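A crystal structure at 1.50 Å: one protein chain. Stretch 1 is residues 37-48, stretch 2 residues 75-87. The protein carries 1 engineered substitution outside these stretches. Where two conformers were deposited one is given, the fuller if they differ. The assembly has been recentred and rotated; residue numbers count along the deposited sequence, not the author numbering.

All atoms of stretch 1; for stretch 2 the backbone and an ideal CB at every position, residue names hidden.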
# COMPACT_ATOMS: atom_id res chain seq x y z
N VAL A 37 -2.74 3.89 -4.46
CA VAL A 37 -1.84 5.04 -4.30
C VAL A 37 -2.44 6.20 -5.08
O VAL A 37 -2.61 6.13 -6.30
CB VAL A 37 -0.40 4.71 -4.71
CG1 VAL A 37 0.17 3.61 -3.81
CG2 VAL A 37 -0.28 4.31 -6.20
N ALA A 38 -2.82 7.25 -4.36
CA ALA A 38 -3.68 8.30 -4.90
C ALA A 38 -2.95 9.58 -5.32
O ALA A 38 -3.34 10.19 -6.33
CB ALA A 38 -4.79 8.64 -3.90
N PHE A 39 -1.94 10.01 -4.58
CA PHE A 39 -1.25 11.27 -4.85
C PHE A 39 -0.02 11.32 -3.96
O PHE A 39 0.14 10.49 -3.05
CB PHE A 39 -2.14 12.48 -4.54
CG PHE A 39 -2.46 12.65 -3.08
CD1 PHE A 39 -3.57 12.05 -2.52
CD2 PHE A 39 -1.64 13.42 -2.26
CE1 PHE A 39 -3.86 12.20 -1.17
CE2 PHE A 39 -1.92 13.57 -0.92
CZ PHE A 39 -3.03 12.96 -0.37
N ALA A 40 0.85 12.30 -4.21
CA ALA A 40 2.03 12.48 -3.37
C ALA A 40 2.45 13.94 -3.42
O ALA A 40 2.12 14.67 -4.36
CB ALA A 40 3.20 11.62 -3.85
N THR A 41 3.18 14.36 -2.39
CA THR A 41 3.79 15.68 -2.42
C THR A 41 5.08 15.68 -1.62
O THR A 41 5.37 14.77 -0.84
CB THR A 41 2.83 16.82 -2.02
OG1 THR A 41 3.43 18.08 -2.33
CG2 THR A 41 2.53 16.77 -0.54
N LYS A 42 5.90 16.69 -1.91
CA LYS A 42 7.20 16.91 -1.26
C LYS A 42 8.17 15.74 -1.45
O LYS A 42 9.09 15.54 -0.64
CB LYS A 42 7.07 17.28 0.22
CG LYS A 42 6.22 18.51 0.48
CD LYS A 42 6.83 19.75 -0.17
CE LYS A 42 5.96 20.98 0.07
NZ LYS A 42 6.49 22.18 -0.61
N LEU A 43 8.00 14.96 -2.53
CA LEU A 43 8.89 13.82 -2.74
C LEU A 43 10.33 14.23 -3.00
O LEU A 43 11.25 13.42 -2.78
CB LEU A 43 8.38 12.95 -3.90
CG LEU A 43 6.98 12.37 -3.73
CD1 LEU A 43 6.71 11.44 -4.92
CD2 LEU A 43 6.82 11.62 -2.40
N GLU A 44 10.56 15.46 -3.47
CA GLU A 44 11.91 15.88 -3.81
C GLU A 44 12.84 15.88 -2.61
O GLU A 44 14.06 15.79 -2.78
CB GLU A 44 11.90 17.26 -4.48
CG GLU A 44 11.59 18.41 -3.53
CD GLU A 44 10.11 18.65 -3.32
OE1 GLU A 44 9.29 17.85 -3.83
OE2 GLU A 44 9.75 19.64 -2.65
N GLN A 45 12.29 15.93 -1.39
CA GLN A 45 13.13 15.84 -0.20
C GLN A 45 13.86 14.52 -0.11
O GLN A 45 14.85 14.42 0.62
CB GLN A 45 12.29 16.00 1.06
CG GLN A 45 11.61 17.32 1.21
CD GLN A 45 10.85 17.40 2.51
OE1 GLN A 45 11.05 16.57 3.40
NE2 GLN A 45 9.96 18.38 2.62
N LEU A 46 13.38 13.48 -0.80
CA LEU A 46 13.98 12.16 -0.75
C LEU A 46 15.12 11.97 -1.75
O LEU A 46 15.73 10.90 -1.79
CB LEU A 46 12.90 11.10 -1.01
CG LEU A 46 11.77 11.13 0.02
CD1 LEU A 46 10.67 10.15 -0.39
CD2 LEU A 46 12.28 10.79 1.41
N VAL A 47 15.43 12.99 -2.55
CA VAL A 47 16.52 12.92 -3.51
C VAL A 47 17.56 13.97 -3.11
O VAL A 47 17.24 15.16 -3.04
CB VAL A 47 16.03 13.13 -4.95
CG1 VAL A 47 17.19 13.22 -5.91
CG2 VAL A 47 15.13 11.97 -5.34
N PRO A 48 18.80 13.57 -2.81
CA PRO A 48 19.76 14.54 -2.25
C PRO A 48 20.20 15.60 -3.24
O PRO A 48 20.56 16.71 -2.83
CB PRO A 48 20.95 13.66 -1.82
CG PRO A 48 20.43 12.25 -1.82
CD PRO A 48 19.36 12.21 -2.87
N UNK A 75 5.39 3.92 -13.84
CA UNK A 75 6.50 4.86 -13.63
C UNK A 75 6.11 6.29 -13.97
O UNK A 75 5.28 6.54 -14.84
CB UNK A 75 7.71 4.45 -14.47
N UNK A 76 6.71 7.23 -13.25
CA UNK A 76 6.53 8.66 -13.49
C UNK A 76 7.86 9.39 -13.37
O UNK A 76 8.78 8.94 -12.69
CB UNK A 76 5.51 9.25 -12.51
N UNK A 77 7.94 10.55 -14.03
CA UNK A 77 9.18 11.31 -14.08
C UNK A 77 9.18 12.54 -13.19
O UNK A 77 10.22 12.92 -12.65
CB UNK A 77 9.46 11.73 -15.52
N UNK A 78 8.02 13.17 -13.00
CA UNK A 78 7.93 14.48 -12.35
C UNK A 78 7.87 14.28 -10.83
O UNK A 78 6.81 14.23 -10.22
CB UNK A 78 6.71 15.25 -12.85
N UNK A 79 9.05 14.16 -10.22
CA UNK A 79 9.10 13.96 -8.78
C UNK A 79 8.72 15.22 -8.01
O UNK A 79 8.05 15.15 -6.97
CB UNK A 79 10.50 13.50 -8.37
N UNK A 80 9.15 16.39 -8.50
CA UNK A 80 8.83 17.65 -7.83
C UNK A 80 7.35 17.99 -7.93
O UNK A 80 6.79 18.60 -7.01
CB UNK A 80 9.66 18.79 -8.42
N UNK A 81 6.68 17.60 -9.01
CA UNK A 81 5.26 17.87 -9.19
C UNK A 81 4.60 16.60 -9.70
O UNK A 81 4.34 16.45 -10.90
CB UNK A 81 5.03 19.04 -10.15
N UNK A 82 4.32 15.65 -8.80
CA UNK A 82 3.93 14.30 -9.22
C UNK A 82 2.74 14.30 -10.16
O UNK A 82 1.75 14.99 -9.94
CB UNK A 82 3.61 13.44 -7.99
N UNK A 83 2.85 13.49 -11.21
CA UNK A 83 1.81 13.42 -12.22
C UNK A 83 1.30 12.00 -12.43
O UNK A 83 0.52 11.78 -13.37
CB UNK A 83 2.33 13.98 -13.54
N UNK A 84 1.69 11.04 -11.60
CA UNK A 84 1.10 9.72 -11.72
C UNK A 84 -0.40 9.77 -11.44
O UNK A 84 -0.89 10.63 -10.71
CB UNK A 84 1.79 8.74 -10.77
N UNK A 85 -1.13 8.85 -12.08
CA UNK A 85 -2.55 8.69 -11.87
C UNK A 85 -2.82 7.81 -10.65
O UNK A 85 -1.99 6.95 -10.30
CB UNK A 85 -3.21 8.10 -13.12
N UNK A 86 -3.97 7.98 -9.99
CA UNK A 86 -4.32 7.07 -8.90
C UNK A 86 -4.38 5.65 -9.44
O UNK A 86 -4.91 5.41 -10.53
CB UNK A 86 -5.65 7.46 -8.26
N UNK A 87 -3.82 4.72 -8.68
CA UNK A 87 -3.64 3.37 -9.20
C UNK A 87 -3.89 2.35 -8.10
O UNK A 87 -3.31 2.45 -7.01
CB UNK A 87 -2.24 3.20 -9.78

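Position 75 lies beyond the reach of stretch 1, and many residues would suit; it is Pro75. At 76 CA-to-CB points toward stretch 1, but nothing lies within 5.5 Å of the ideal CB, so only a long side chain could make contact. Phe76 does, its ring meeting Leu43 edge-on, CZ to Leu43 CD1 at 4.2 Å.

Positions 77 and 78 face open space as far as stretch 1 is concerned, and polar residues fit. They are His77 and Asn78; Asn78 OD1 accepts from the backbone N of position 81 at 2.7 Å, bracing the turn.

At 79 the ideal CB points sideways, 5.0 Å from Leu43 CB. Apolar Leu43 and Val47 invite a branched or long aliphatic chain. Leu79 forks between them: CD1 lies 3.7 Å from Leu43 CB, and CD2 3.5 Å from Val47 CG2. Its backbone O also accepts from a water that in turn accepts from Leu43 N.

Position 80 starts 4.7 Å from Glu44 OE1, so a charged, polar or aliphatic chain would suit. The deposited Leu80 packs, CD1 3.4 Å from Glu44 CD. The carboxylate is served by water: one molecule donates to Glu44 OE1 and Leu80 O and accepts from Lys42 N.

Position 81 points away, and a small polar residue suffices: Ser81.

At 82 CB aims at stretch 1, 4.1 Å from Ala40 O and 4.8 Å from Leu43 CD1. A compact apolar residue suits, and phi of -56° permits proline. Pro82 sets CG 4.3 Å from Ala40 CB and 4.1 Å from Leu43 CD1.

Position 83 is out of reach and tolerant; it is Asp83.

Position 84 points sideways with an empty neighbourhood around its CB, yet the small Ala40 leaves room for something large. An aromatic or methionine could span the gap. Phe84 brings CE2 3.9 Å from Ala40 CB and CZ 3.6 Å from Phe39 C, while Val37 O sits at the ring edge. One water donates to both Phe84 O and Ala38 O.

Position 85 points away, as suits a charged residue: Glu85.

At 86 the ideal CB is 3.9 Å from Val37 O, with phi of -60°; small residues or proline fit. Pro86 offers its CA to Val37 O at 3.3 Å in a CA-H...O contact.

Position 87 pairs antiparallel with Val37, so any strand-compatible residue serves. Glu87 N donates to Val37 O and Glu87 O accepts from Val37 N, both at 3.0 Å. Its CB lies 4.2 Å from Val37 CG2.

Stretch 2 75-87: PFHNLLSPDFEPE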
# COMPACT_ATOMS: atom_id res chain seq x y z
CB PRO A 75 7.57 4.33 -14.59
CG PRO A 75 7.26 2.87 -14.73
CD PRO A 75 5.76 2.78 -14.69
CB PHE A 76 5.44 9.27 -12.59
CG PHE A 76 5.76 9.22 -11.11
CD1 PHE A 76 5.57 8.06 -10.39
CD2 PHE A 76 6.21 10.35 -10.45
CE1 PHE A 76 5.85 8.02 -9.03
CE2 PHE A 76 6.49 10.32 -9.09
CZ PHE A 76 6.31 9.15 -8.38
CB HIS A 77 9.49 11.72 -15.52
CG HIS A 77 10.63 12.69 -15.65
ND1 HIS A 77 11.90 12.41 -15.22
CD2 HIS A 77 10.68 13.93 -16.19
CE1 HIS A 77 12.69 13.43 -15.47
NE2 HIS A 77 11.98 14.37 -16.06
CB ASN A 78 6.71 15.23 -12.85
CG ASN A 78 6.78 16.72 -12.55
OD1 ASN A 78 7.44 17.13 -11.60
ND2 ASN A 78 6.11 17.52 -13.37
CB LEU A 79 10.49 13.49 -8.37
CG LEU A 79 10.54 12.87 -6.98
CD1 LEU A 79 9.83 11.52 -7.00
CD2 LEU A 79 11.97 12.71 -6.54
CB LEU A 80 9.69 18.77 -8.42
CG LEU A 80 9.52 20.18 -7.86
CD1 LEU A 80 9.76 20.18 -6.36
CD2 LEU A 80 10.47 21.16 -8.55
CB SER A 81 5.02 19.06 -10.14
OG SER A 81 3.69 19.51 -10.01
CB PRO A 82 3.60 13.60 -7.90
CG PRO A 82 4.49 14.28 -6.92
CD PRO A 82 4.48 15.74 -7.34
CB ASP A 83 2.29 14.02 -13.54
CG ASP A 83 3.59 13.40 -14.03
OD1 ASP A 83 4.14 12.52 -13.34
OD2 ASP A 83 4.07 13.81 -15.11
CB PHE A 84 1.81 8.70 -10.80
CG PHE A 84 1.67 8.96 -9.31
CD1 PHE A 84 0.59 8.44 -8.61
CD2 PHE A 84 2.67 9.64 -8.61
CE1 PHE A 84 0.47 8.64 -7.23
CE2 PHE A 84 2.55 9.85 -7.22
CZ PHE A 84 1.46 9.35 -6.54
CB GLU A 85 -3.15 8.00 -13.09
CG GLU A 85 -3.09 8.88 -14.33
CD GLU A 85 -4.13 9.97 -14.29
OE1 GLU A 85 -5.32 9.64 -14.08
OE2 GLU A 85 -3.77 11.16 -14.44
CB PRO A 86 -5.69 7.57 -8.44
CG PRO A 86 -5.85 8.94 -9.03
CD PRO A 86 -5.05 8.94 -10.30
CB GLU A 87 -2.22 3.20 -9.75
CG GLU A 87 -1.98 1.80 -10.30
CD GLU A 87 -0.66 1.66 -10.99
OE1 GLU A 87 0.05 2.67 -11.16
OE2 GLU A 87 -0.33 0.51 -11.38
O HOH W 1 -3.02 10.99 -8.82
O HOH W 2 6.60 18.58 -4.12
O HOH W 3 6.49 15.69 -4.85
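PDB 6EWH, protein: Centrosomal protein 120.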